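Long-range contacts in phosphatidylinositol transfer protein SFH5 (PDB 6W32), which binds and transfers phosphatidylinositol, regulates plasma-membrane PtdIns(4,5)P2 homeostasis, and carries heme b, with a possible role in responses to organic oxidants: residues Thr180-Lys186 with Tyr217-Asn223; Lys130-Trp135 with Tyr259-Pro264. All coordinates share one frame; numbering follows the deposited sequence.

Contact 1 (Thr180-Lys186 with Tyr217-Asn223); sequences TQVHDYK and YAKYFVN. With HEM (protoporphyrin IX containing Fe), chain D.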
ATOM      1  N   THR A 180      -7.853  -0.043   1.691  1.00 43.19           N
ATOM      2  CA  THR A 180      -8.236  -1.063   2.648  1.00 45.67           C
ATOM      3  C   THR A 180      -7.672  -2.391   2.165  1.00 45.82           C
ATOM      4  O   THR A 180      -7.421  -2.566   0.967  1.00 51.84           O
ATOM      5  CB  THR A 180      -9.754  -1.080   2.831  1.00 45.98           C
ATOM      6  OG1 THR A 180     -10.148   0.169   3.429  1.00 46.32           O
ATOM      7  CG2 THR A 180     -10.213  -2.237   3.707  1.00 39.70           C
ATOM      8  N   GLN A 181      -7.404  -3.302   3.102  1.00 37.85           N
ATOM      9  CA  GLN A 181      -6.713  -4.531   2.769  1.00 38.34           C
ATOM     10  C   GLN A 181      -7.361  -5.676   3.514  1.00 38.55           C
ATOM     11  O   GLN A 181      -7.742  -5.509   4.670  1.00 45.98           O
ATOM     12  CB  GLN A 181      -5.220  -4.426   3.119  1.00 42.00           C
ATOM     13  CG  GLN A 181      -4.482  -3.415   2.249  1.00 44.53           C
ATOM     14  CD  GLN A 181      -3.078  -3.102   2.728  1.00 42.08           C
ATOM     15  OE1 GLN A 181      -2.602  -1.967   2.599  1.00 41.13           O
ATOM     16  NE2 GLN A 181      -2.406  -4.101   3.275  1.00 40.01           N
ATOM     17  N   VAL A 182      -7.522  -6.820   2.858  1.00 34.56           N
ATOM     18  CA  VAL A 182      -8.001  -8.017   3.537  1.00 42.35           C
ATOM     19  C   VAL A 182      -6.975  -9.120   3.363  1.00 40.62           C
ATOM     20  O   VAL A 182      -6.464  -9.328   2.258  1.00 43.08           O
ATOM     21  CB  VAL A 182      -9.379  -8.502   3.023  1.00 45.48           C
ATOM     22  CG1 VAL A 182      -9.694  -9.930   3.526  1.00 38.28           C
ATOM     23  CG2 VAL A 182     -10.445  -7.606   3.487  1.00 46.02           C
ATOM     24  N   HIS A 183      -6.702  -9.838   4.447  1.00 37.01           N
ATOM     25  CA  HIS A 183      -6.070 -11.143   4.391  1.00 43.84           C
ATOM     26  C   HIS A 183      -7.128 -12.202   4.652  1.00 51.22           C
ATOM     27  O   HIS A 183      -8.004 -12.022   5.517  1.00 51.53           O
ATOM     28  CB  HIS A 183      -4.952 -11.277   5.419  1.00 44.08           C
ATOM     29  CG  HIS A 183      -3.746 -10.461   5.092  1.00 45.40           C
ATOM     30  ND1 HIS A 183      -2.566 -10.558   5.795  1.00 43.12           N
ATOM     31  CD2 HIS A 183      -3.541  -9.524   4.134  1.00 44.19           C
ATOM     32  CE1 HIS A 183      -1.683  -9.722   5.280  1.00 44.32           C
ATOM     33  NE2 HIS A 183      -2.254  -9.072   4.280  1.00 43.83           N
ATOM     34  N   ASP A 184      -7.134 -13.210   3.793  1.00 46.67           N
ATOM     35  CA  ASP A 184      -7.915 -14.394   4.035  1.00 50.75           C
ATOM     36  C   ASP A 184      -6.912 -15.448   4.417  1.00 48.27           C
ATOM     37  O   ASP A 184      -6.055 -15.838   3.625  1.00 51.00           O
ATOM     38  CB  ASP A 184      -8.672 -14.809   2.774  1.00 50.83           C
ATOM     39  CG  ASP A 184      -9.520 -16.049   2.986  1.00 51.95           C
ATOM     40  OD1 ASP A 184      -9.521 -16.585   4.114  1.00 45.26           O
ATOM     41  OD2 ASP A 184     -10.185 -16.487   2.023  1.00 47.72           O
ATOM     42  N   TYR A 185      -7.035 -15.911   5.647  1.00 44.70           N
ATOM     43  CA  TYR A 185      -6.240 -17.015   6.129  1.00 43.69           C
ATOM     44  C   TYR A 185      -7.035 -18.303   6.213  1.00 49.19           C
ATOM     45  O   TYR A 185      -6.664 -19.196   6.993  1.00 51.32           O
ATOM     46  CB  TYR A 185      -5.671 -16.650   7.489  1.00 47.52           C
ATOM     47  CG  TYR A 185      -4.707 -15.500   7.420  1.00 47.23           C
ATOM     48  CD1 TYR A 185      -3.512 -15.632   6.739  1.00 47.60           C
ATOM     49  CD2 TYR A 185      -4.968 -14.300   8.055  1.00 43.80           C
ATOM     50  CE1 TYR A 185      -2.616 -14.596   6.662  1.00 48.05           C
ATOM     51  CE2 TYR A 185      -4.068 -13.266   7.999  1.00 48.15           C
ATOM     52  CZ  TYR A 185      -2.879 -13.426   7.299  1.00 49.49           C
ATOM     53  OH  TYR A 185      -1.955 -12.410   7.201  1.00 48.91           O
ATOM     54  N   LYS A 186      -8.115 -18.433   5.435  1.00 44.83           N
ATOM     55  CA  LYS A 186      -8.892 -19.659   5.527  1.00 46.50           C
ATOM     56  C   LYS A 186      -8.028 -20.848   5.173  1.00 50.87           C
ATOM     57  O   LYS A 186      -7.715 -21.077   4.003  1.00 54.62           O
ATOM     58  CB  LYS A 186     -10.104 -19.655   4.610  1.00 45.55           C
ATOM     59  CG  LYS A 186     -10.828 -20.996   4.699  1.00 49.28           C
ATOM     60  CD  LYS A 186     -12.362 -20.897   4.478  1.00 61.29           C
ATOM     61  CE  LYS A 186     -13.110 -21.866   5.393  1.00 63.82           C
ATOM     62  NZ  LYS A 186     -12.285 -23.097   5.634  1.00 57.74           N
ATOM     63  N   TYR A 217      -6.327   2.639   5.608  1.00 48.70           N
ATOM     64  CA  TYR A 217      -7.465   3.040   6.453  1.00 45.69           C
ATOM     65  C   TYR A 217      -7.869   1.918   7.391  1.00 38.90           C
ATOM     66  O   TYR A 217      -7.845   2.111   8.601  1.00 44.37           O
ATOM     67  CB  TYR A 217      -8.698   3.483   5.652  1.00 46.75           C
ATOM     68  CG  TYR A 217      -9.842   3.913   6.556  1.00 52.45           C
ATOM     69  CD1 TYR A 217      -9.764   5.081   7.316  1.00 57.39           C
ATOM     70  CD2 TYR A 217     -10.993   3.147   6.669  1.00 51.97           C
ATOM     71  CE1 TYR A 217     -10.810   5.475   8.179  1.00 53.30           C
ATOM     72  CE2 TYR A 217     -12.025   3.522   7.512  1.00 51.67           C
ATOM     73  CZ  TYR A 217     -11.936   4.690   8.263  1.00 56.36           C
ATOM     74  OH  TYR A 217     -12.992   5.046   9.094  1.00 56.18           O
ATOM     75  N   ALA A 218      -8.206   0.746   6.850  1.00 40.16           N
ATOM     76  CA  ALA A 218      -8.568  -0.426   7.633  1.00 38.50           C
ATOM     77  C   ALA A 218      -7.980  -1.666   7.001  1.00 45.04           C
ATOM     78  O   ALA A 218      -7.926  -1.774   5.772  1.00 45.89           O
ATOM     79  CB  ALA A 218     -10.076  -0.616   7.709  1.00 42.36           C
ATOM     80  N   LYS A 219      -7.584  -2.616   7.843  1.00 45.94           N
ATOM     81  CA  LYS A 219      -7.105  -3.918   7.401  1.00 42.02           C
ATOM     82  C   LYS A 219      -7.855  -5.020   8.160  1.00 49.89           C
ATOM     83  O   LYS A 219      -7.951  -4.983   9.399  1.00 46.73           O
ATOM     84  CB  LYS A 219      -5.599  -4.011   7.596  1.00 39.88           C
ATOM     85  CG  LYS A 219      -4.958  -5.265   7.021  1.00 43.70           C
ATOM     86  CD  LYS A 219      -3.514  -4.991   6.622  1.00 47.15           C
ATOM     87  CE  LYS A 219      -2.937  -6.068   5.711  1.00 47.88           C
ATOM     88  NZ  LYS A 219      -1.473  -5.820   5.462  1.00 41.11           N
ATOM     89  N   TYR A 220      -8.424  -5.982   7.416  1.00 47.78           N
ATOM     90  CA  TYR A 220      -9.234  -7.048   7.992  1.00 46.87           C
ATOM     91  C   TYR A 220      -8.516  -8.370   7.799  1.00 45.37           C
ATOM     92  O   TYR A 220      -7.992  -8.645   6.718  1.00 44.98           O
ATOM     93  CB  TYR A 220     -10.641  -7.124   7.361  1.00 46.25           C
ATOM     94  CG  TYR A 220     -11.394  -5.835   7.481  1.00 46.64           C
ATOM     95  CD1 TYR A 220     -11.322  -4.888   6.474  1.00 46.75           C
ATOM     96  CD2 TYR A 220     -12.117  -5.523   8.634  1.00 49.30           C
ATOM     97  CE1 TYR A 220     -11.959  -3.674   6.588  1.00 42.60           C
ATOM     98  CE2 TYR A 220     -12.787  -4.308   8.749  1.00 45.91           C
ATOM     99  CZ  TYR A 220     -12.681  -3.392   7.701  1.00 46.77           C
ATOM    100  OH  TYR A 220     -13.298  -2.175   7.747  1.00 54.94           O
ATOM    101  N   PHE A 221      -8.520  -9.190   8.845  1.00 46.55           N
ATOM    102  CA  PHE A 221      -7.844 -10.480   8.858  1.00 46.20           C
ATOM    103  C   PHE A 221      -8.932 -11.502   9.103  1.00 45.74           C
ATOM    104  O   PHE A 221      -9.333 -11.683  10.253  1.00 47.83           O
ATOM    105  CB  PHE A 221      -6.787 -10.535   9.957  1.00 42.83           C
ATOM    106  CG  PHE A 221      -5.742  -9.484   9.834  1.00 45.58           C
ATOM    107  CD1 PHE A 221      -4.515  -9.780   9.261  1.00 47.09           C
ATOM    108  CD2 PHE A 221      -5.978  -8.192  10.285  1.00 45.70           C
ATOM    109  CE1 PHE A 221      -3.516  -8.820   9.157  1.00 42.01           C
ATOM    110  CE2 PHE A 221      -4.989  -7.220  10.173  1.00 49.05           C
ATOM    111  CZ  PHE A 221      -3.741  -7.543   9.602  1.00 44.84           C
ATOM    112  N   VAL A 222      -9.414 -12.173   8.060  1.00 46.40           N
ATOM    113  CA  VAL A 222     -10.631 -12.968   8.198  1.00 46.84           C
ATOM    114  C   VAL A 222     -10.328 -14.461   8.110  1.00 44.61           C
ATOM    115  O   VAL A 222      -9.327 -14.895   7.553  1.00 48.37           O
ATOM    116  CB  VAL A 222     -11.698 -12.558   7.165  1.00 44.78           C
ATOM    117  CG1 VAL A 222     -11.758 -11.038   7.085  1.00 43.08           C
ATOM    118  CG2 VAL A 222     -11.403 -13.167   5.821  1.00 47.80           C
ATOM    119  N   ASN A 223     -11.211 -15.248   8.710  1.00 46.28           N
ATOM    120  CA  ASN A 223     -11.144 -16.698   8.721  1.00 44.27           C
ATOM    121  C   ASN A 223      -9.938 -17.198   9.503  1.00 47.52           C
ATOM    122  O   ASN A 223      -9.245 -18.125   9.089  1.00 46.97           O
ATOM    123  CB  ASN A 223     -11.179 -17.243   7.305  1.00 43.63           C
ATOM    124  CG  ASN A 223     -12.554 -17.154   6.741  1.00 48.42           C
ATOM    125  OD1 ASN A 223     -13.526 -17.410   7.459  1.00 57.15           O
ATOM    126  ND2 ASN A 223     -12.674 -16.739   5.500  1.00 45.52           N
TER
HETATM  127  CHA HEM D 301       1.108  -9.526   8.052  1.00 52.04           C
HETATM  128  CHB HEM D 301       1.663 -13.648   5.663  1.00 50.11           C
HETATM  129  CHC HEM D 301      -0.839 -15.940   9.107  1.00 48.15           C
HETATM  130  CHD HEM D 301      -1.821 -11.679  11.260  1.00 43.55           C
HETATM  131  C1A HEM D 301       1.460 -10.458   7.112  1.00 50.88           C
HETATM  132  C2A HEM D 301       2.284 -10.159   5.978  1.00 46.50           C
HETATM  133  C3A HEM D 301       2.487 -11.308   5.303  1.00 48.65           C
HETATM  134  C4A HEM D 301       1.751 -12.340   6.016  1.00 46.92           C
HETATM  135  CMA HEM D 301       3.280 -11.599   4.005  1.00 41.29           C
HETATM  136  CAA HEM D 301       2.826  -8.731   5.800  1.00 44.41           C
HETATM  137  CBA HEM D 301       2.231  -7.865   4.715  1.00 42.80           C
HETATM  138  CGA HEM D 301       1.053  -8.385   3.983  1.00 45.79           C
HETATM  139  O1A HEM D 301       1.347  -9.316   3.167  1.00 50.90           O
HETATM  140  O2A HEM D 301       0.276  -7.432   3.644  1.00 45.65           O
HETATM  141  C1B HEM D 301       1.089 -14.635   6.410  1.00 47.66           C
HETATM  142  C2B HEM D 301       1.130 -16.034   6.089  1.00 47.62           C
HETATM  143  C3B HEM D 301       0.444 -16.683   7.032  1.00 52.75           C
HETATM  144  C4B HEM D 301      -0.058 -15.702   7.994  1.00 54.80           C
HETATM  145  CMB HEM D 301       1.850 -16.601   4.848  1.00 56.58           C
HETATM  146  CAB HEM D 301       0.190 -18.204   7.097  1.00 54.14           C
HETATM  147  CBB HEM D 301       0.453 -18.909   8.182  1.00 61.44           C
HETATM  148  C1C HEM D 301      -1.356 -15.024  10.004  1.00 50.77           C
HETATM  149  C2C HEM D 301      -2.203 -15.265  11.195  1.00 53.49           C
HETATM  150  C3C HEM D 301      -2.464 -14.075  11.782  1.00 50.13           C
HETATM  151  C4C HEM D 301      -1.809 -13.039  10.997  1.00 48.51           C
HETATM  152  CMC HEM D 301      -2.721 -16.642  11.687  1.00 47.60           C
HETATM  153  CAC HEM D 301      -3.329 -13.832  13.050  1.00 56.98           C
HETATM  154  CBC HEM D 301      -4.217 -12.812  13.120  1.00 48.62           C
HETATM  155  C1D HEM D 301      -1.090 -10.703  10.642  1.00 47.15           C
HETATM  156  C2D HEM D 301      -0.974  -9.323  11.048  1.00 46.26           C
HETATM  157  C3D HEM D 301      -0.022  -8.685  10.033  1.00 44.33           C
HETATM  158  C4D HEM D 301       0.314  -9.732   9.131  1.00 44.67           C
HETATM  159  CMD HEM D 301      -1.637  -8.606  12.228  1.00 44.31           C
HETATM  160  CAD HEM D 301       0.474  -7.242   9.881  1.00 38.12           C
HETATM  161  CBD HEM D 301      -0.241  -6.659   8.656  1.00 37.27           C
HETATM  162  CGD HEM D 301       0.131  -5.202   8.540  1.00 40.15           C
HETATM  163  O1D HEM D 301      -0.233  -4.568   7.495  1.00 40.94           O
HETATM  164  O2D HEM D 301       1.006  -4.760   9.360  1.00 30.80           O
HETATM  165  NA  HEM D 301       1.161 -11.791   7.122  1.00 48.39           N
HETATM  166  NB  HEM D 301       0.364 -14.466   7.571  1.00 53.57           N
HETATM  167  NC  HEM D 301      -1.160 -13.689   9.966  1.00 47.56           N
HETATM  168  ND  HEM D 301      -0.290 -10.909   9.502  1.00 48.78           N
HETATM  169 FE   HEM D 301      -0.074 -12.701   8.482  1.00 53.17          FE

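Contact 2 (Lys130-Trp135 with Tyr259-Pro264); sequences KKAVTW and YLKDCP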
ATOM      1  N   LYS A 130     -12.824   2.871   1.747  1.00 48.15           N
ATOM      2  CA  LYS A 130     -12.978   1.434   1.575  1.00 51.46           C
ATOM      3  C   LYS A 130     -13.450   1.101   0.164  1.00 47.45           C
ATOM      4  O   LYS A 130     -14.047   0.046  -0.046  1.00 44.16           O
ATOM      5  CB  LYS A 130     -13.931   0.853   2.621  1.00 49.93           C
ATOM      6  CG  LYS A 130     -13.560   1.152   4.065  1.00 42.78           C
ATOM      7  CD  LYS A 130     -14.170   0.124   4.945  1.00 41.83           C
ATOM      8  CE  LYS A 130     -14.505   0.705   6.310  1.00 46.81           C
ATOM      9  NZ  LYS A 130     -15.261  -0.268   7.134  1.00 40.86           N
ATOM     10  N   LYS A 131     -13.195   1.992  -0.794  1.00 47.71           N
ATOM     11  CA  LYS A 131     -13.451   1.759  -2.207  1.00 51.21           C
ATOM     12  C   LYS A 131     -12.315   1.011  -2.907  1.00 48.78           C
ATOM     13  O   LYS A 131     -12.567   0.162  -3.762  1.00 50.85           O
ATOM     14  CB  LYS A 131     -13.688   3.091  -2.912  1.00 58.22           C
ATOM     15  CG  LYS A 131     -14.729   3.978  -2.260  1.00 54.44           C
ATOM     16  CD  LYS A 131     -14.573   5.404  -2.789  1.00 54.11           C
ATOM     17  CE  LYS A 131     -15.823   6.215  -2.556  1.00 58.27           C
ATOM     18  NZ  LYS A 131     -15.737   7.508  -3.253  1.00 60.22           N
ATOM     19  N   ALA A 132     -11.065   1.299  -2.587  1.00 49.28           N
ATOM     20  CA  ALA A 132      -9.944   0.522  -3.108  1.00 44.59           C
ATOM     21  C   ALA A 132      -9.519  -0.489  -2.056  1.00 46.05           C
ATOM     22  O   ALA A 132      -9.143  -0.106  -0.946  1.00 52.76           O
ATOM     23  CB  ALA A 132      -8.771   1.427  -3.479  1.00 40.02           C
ATOM     24  N   VAL A 133      -9.572  -1.770  -2.396  1.00 45.44           N
ATOM     25  CA  VAL A 133      -9.217  -2.854  -1.489  1.00 44.69           C
ATOM     26  C   VAL A 133      -8.218  -3.753  -2.190  1.00 46.58           C
ATOM     27  O   VAL A 133      -8.363  -4.015  -3.393  1.00 50.02           O
ATOM     28  CB  VAL A 133     -10.474  -3.667  -1.078  1.00 45.17           C
ATOM     29  CG1 VAL A 133     -10.165  -4.628   0.046  1.00 45.62           C
ATOM     30  CG2 VAL A 133     -11.606  -2.761  -0.647  1.00 45.44           C
ATOM     31  N   THR A 134      -7.213  -4.250  -1.459  1.00 45.47           N
ATOM     32  CA  THR A 134      -6.442  -5.383  -1.981  1.00 53.40           C
ATOM     33  C   THR A 134      -6.632  -6.586  -1.075  1.00 50.78           C
ATOM     34  O   THR A 134      -6.908  -6.451   0.120  1.00 52.02           O
ATOM     35  CB  THR A 134      -4.926  -5.132  -2.144  1.00 41.96           C
ATOM     36  OG1 THR A 134      -4.277  -5.176  -0.867  1.00 51.71           O
ATOM     37  CG2 THR A 134      -4.643  -3.834  -2.795  1.00 45.37           C
ATOM     38  N   TRP A 135      -6.458  -7.766  -1.649  1.00 46.38           N
ATOM     39  CA  TRP A 135      -6.794  -8.989  -0.951  1.00 48.62           C
ATOM     40  C   TRP A 135      -5.664  -9.986  -1.137  1.00 47.72           C
ATOM     41  O   TRP A 135      -5.267 -10.267  -2.267  1.00 46.58           O
ATOM     42  CB  TRP A 135      -8.091  -9.597  -1.492  1.00 49.92           C
ATOM     43  CG  TRP A 135      -9.335  -8.739  -1.587  1.00 49.74           C
ATOM     44  CD1 TRP A 135      -9.539  -7.615  -2.361  1.00 47.66           C
ATOM     45  CD2 TRP A 135     -10.577  -9.007  -0.936  1.00 45.25           C
ATOM     46  NE1 TRP A 135     -10.846  -7.169  -2.205  1.00 46.22           N
ATOM     47  CE2 TRP A 135     -11.492  -8.006  -1.332  1.00 45.83           C
ATOM     48  CE3 TRP A 135     -10.999  -9.999  -0.052  1.00 44.33           C
ATOM     49  CZ2 TRP A 135     -12.799  -7.973  -0.867  1.00 48.64           C
ATOM     50  CZ3 TRP A 135     -12.282  -9.974   0.406  1.00 49.92           C
ATOM     51  CH2 TRP A 135     -13.181  -8.958   0.003  1.00 51.34           C
ATOM     52  N   TYR A 259     -18.497  -4.935   7.217  1.00 49.55           N
ATOM     53  CA  TYR A 259     -17.520  -3.856   7.129  1.00 46.18           C
ATOM     54  C   TYR A 259     -17.236  -3.385   5.710  1.00 48.51           C
ATOM     55  O   TYR A 259     -17.048  -2.177   5.500  1.00 50.22           O
ATOM     56  CB  TYR A 259     -16.221  -4.276   7.787  1.00 42.78           C
ATOM     57  CG  TYR A 259     -16.344  -4.800   9.201  1.00 47.49           C
ATOM     58  CD1 TYR A 259     -16.357  -3.944  10.308  1.00 49.29           C
ATOM     59  CD2 TYR A 259     -16.408  -6.161   9.444  1.00 51.75           C
ATOM     60  CE1 TYR A 259     -16.418  -4.458  11.621  1.00 41.43           C
ATOM     61  CE2 TYR A 259     -16.476  -6.671  10.745  1.00 47.08           C
ATOM     62  CZ  TYR A 259     -16.462  -5.823  11.806  1.00 42.76           C
ATOM     63  OH  TYR A 259     -16.535  -6.377  13.046  1.00 57.92           O
ATOM     64  N   LEU A 260     -17.196  -4.281   4.714  1.00 49.93           N
ATOM     65  CA  LEU A 260     -17.071  -3.878   3.309  1.00 53.18           C
ATOM     66  C   LEU A 260     -18.421  -4.075   2.643  1.00 56.79           C
ATOM     67  O   LEU A 260     -18.792  -5.213   2.332  1.00 59.37           O
ATOM     68  CB  LEU A 260     -16.015  -4.682   2.557  1.00 54.02           C
ATOM     69  CG  LEU A 260     -14.562  -4.675   3.002  1.00 47.67           C
ATOM     70  CD1 LEU A 260     -13.765  -5.437   1.983  1.00 32.74           C
ATOM     71  CD2 LEU A 260     -14.082  -3.263   3.200  1.00 41.61           C
ATOM     72  N   LYS A 261     -19.137  -2.975   2.380  1.00 59.63           N
ATOM     73  CA  LYS A 261     -20.532  -3.130   1.991  1.00 57.86           C
ATOM     74  C   LYS A 261     -20.664  -3.942   0.706  1.00 59.66           C
ATOM     75  O   LYS A 261     -21.480  -4.870   0.651  1.00 57.72           O
ATOM     76  CB  LYS A 261     -21.241  -1.767   1.917  1.00 59.21           C
ATOM     77  CG  LYS A 261     -20.982  -0.826   0.771  1.00 65.80           C
ATOM     78  CD  LYS A 261     -21.969   0.406   0.845  1.00 67.01           C
ATOM     79  CE  LYS A 261     -22.237   0.850   2.315  1.00 78.09           C
ATOM     80  NZ  LYS A 261     -23.565   1.549   2.639  1.00 81.10           N
ATOM     81  N   ASP A 262     -19.800  -3.710  -0.289  1.00 60.68           N
ATOM     82  CA  ASP A 262     -19.997  -4.329  -1.600  1.00 60.77           C
ATOM     83  C   ASP A 262     -19.017  -5.452  -1.943  1.00 53.70           C
ATOM     84  O   ASP A 262     -18.805  -5.753  -3.119  1.00 55.92           O
ATOM     85  CB  ASP A 262     -19.963  -3.260  -2.678  1.00 64.90           C
ATOM     86  CG  ASP A 262     -21.207  -2.445  -2.669  1.00 67.10           C
ATOM     87  OD1 ASP A 262     -22.187  -2.952  -2.084  1.00 66.89           O
ATOM     88  OD2 ASP A 262     -21.208  -1.315  -3.205  1.00 72.23           O
ATOM     89  N   CYS A 263     -18.459  -6.116  -0.948  1.00 50.86           N
ATOM     90  CA  CYS A 263     -17.648  -7.284  -1.206  1.00 52.94           C
ATOM     91  C   CYS A 263     -18.545  -8.456  -1.603  1.00 56.96           C
ATOM     92  O   CYS A 263     -19.762  -8.395  -1.453  1.00 60.76           O
ATOM     93  CB  CYS A 263     -16.815  -7.599   0.024  1.00 54.22           C
ATOM     94  SG  CYS A 263     -17.722  -8.439   1.245  1.00 56.34           S
ATOM     95  N   PRO A 264     -17.993  -9.542  -2.145  1.00 62.32           N
ATOM     96  CA  PRO A 264     -18.879 -10.573  -2.695  1.00 60.13           C
ATOM     97  C   PRO A 264     -19.733 -11.219  -1.606  1.00 59.07           C
ATOM     98  O   PRO A 264     -19.285 -11.417  -0.473  1.00 58.10           O
ATOM     99  CB  PRO A 264     -17.907 -11.568  -3.341  1.00 58.13           C
ATOM    100  CG  PRO A 264     -16.616 -11.341  -2.674  1.00 53.59           C
ATOM    101  CD  PRO A 264     -16.572  -9.895  -2.344  1.00 58.85           C
TER

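Contact 1 (Thr180-Lys186 with Tyr217-Asn223)
Gln181 and His183 lie beside Lys219 and Phe221 on one face of two parallel strands, while Val182 packs against Tyr220 on the other. The backbone ladder alternates between partners: Tyr220 donates to Gln181 O and receives His183 N, then Val222 N meets His183 O at 2.9 Å in a nearly straight bond (178°). Tyr185 N closes the series on Val222 O at 3.1 Å.

On the heme face, Lys219 runs out extended, its CG anti to the backbone N (chi1 -173°). This carries Lys219 NZ to both propionates, 2.7 Å from heme O1D and 3.0 Å from heme O2A. His183 NE2 adds a weak bond to the same heme O2A, 3.1 Å away, and Arg158 and Tyr138 also hydrogen-bond to the heme. The Phe221 ring turns an edge toward the imidazole face, planes 74° apart, and its CD1 meets Tyr185 CE2 at the phenol's edge. Tyr185 OH, the proximal ligand, binds the heme iron at 2.3 Å.

At the end of the strand, Asp184 OD1 takes Lys186 N from above the carboxylate plane in an Asx turn and weakly receives Asn223 ND2, while OD2 is bonded to Tyr268 and Asn223 OD1 to Gly253. The chemistry implies that the basic groups gathered round the propionates probably offset their charge.

Contact 2 (Lys130-Trp135 with Tyr259-Pro264)
Leu260 reaches from the 259-264 loop to lie between Lys130 and Trp135, and its two methyl branches divide the work. With CG beside its own backbone N (chi1 -60°), Leu260 CD1 is carried to the six-membered ring of Trp135, 3.9 Å from Trp135 CZ2, and meets Val133 CG1 tip to tip at 4.2 Å. Leu260 CD2 instead lies against the aliphatic part of Lys130, 3.8 Å from Lys130 CD.

The more deeply buried, apolar end centres on the indole. Val133 CG1, two residues earlier on the same strand, sits over one face near the rim, and Cys263 CB approaches the edge in the ring plane, 3.9 Å from Trp135 CH2. Pro264 CD follows more distantly at 4.2 Å from Trp135 CH2. The indole NE1 is bonded to Thr121 on the neighbouring strand, which should fix the ring's rotation, and Tyr268 packs against the ring from outside the two segments.

Towards Lys130 the contact is more polar and partly exposed. There Lys130 NZ donates to Tyr259 O at 3.1 Å, tilted 35° from the carbonyl plane, and is also hydrogen-bonded to Tyr220 OH. Between the two ends the loop makes a type I turn from Leu260 to Cys263, with only a weak bond from Cys263 N to Leu260 O. In this CRAL-TRIO domain the loop thus covers the face of the central sheet that is turned away from the heme pocket.

In the fold
After the N-terminal helices and the edge strand 118-122, the chain lays down strand 132-136, passes through helix 151-166 and returns in strand 179-184, the neighbour of 132-136 in the mixed sheet. Contact 1 then closes a short loop, the beta-alpha-beta crossover through helix 195-211 to the parallel strand 216-222. Only after strand 247-250 does the loop 259-264 come back to strand 132-136, so contact 2 closes a much longer loop that contains contact 1 whole. They meet where Val182 N lies 2.8 Å from Thr134 O, a probable hydrogen bond. Contact 1 joins the sheet's third and fourth strands and gives part of the heme pocket; contact 2 ties the segment before helix 265-268 to the second.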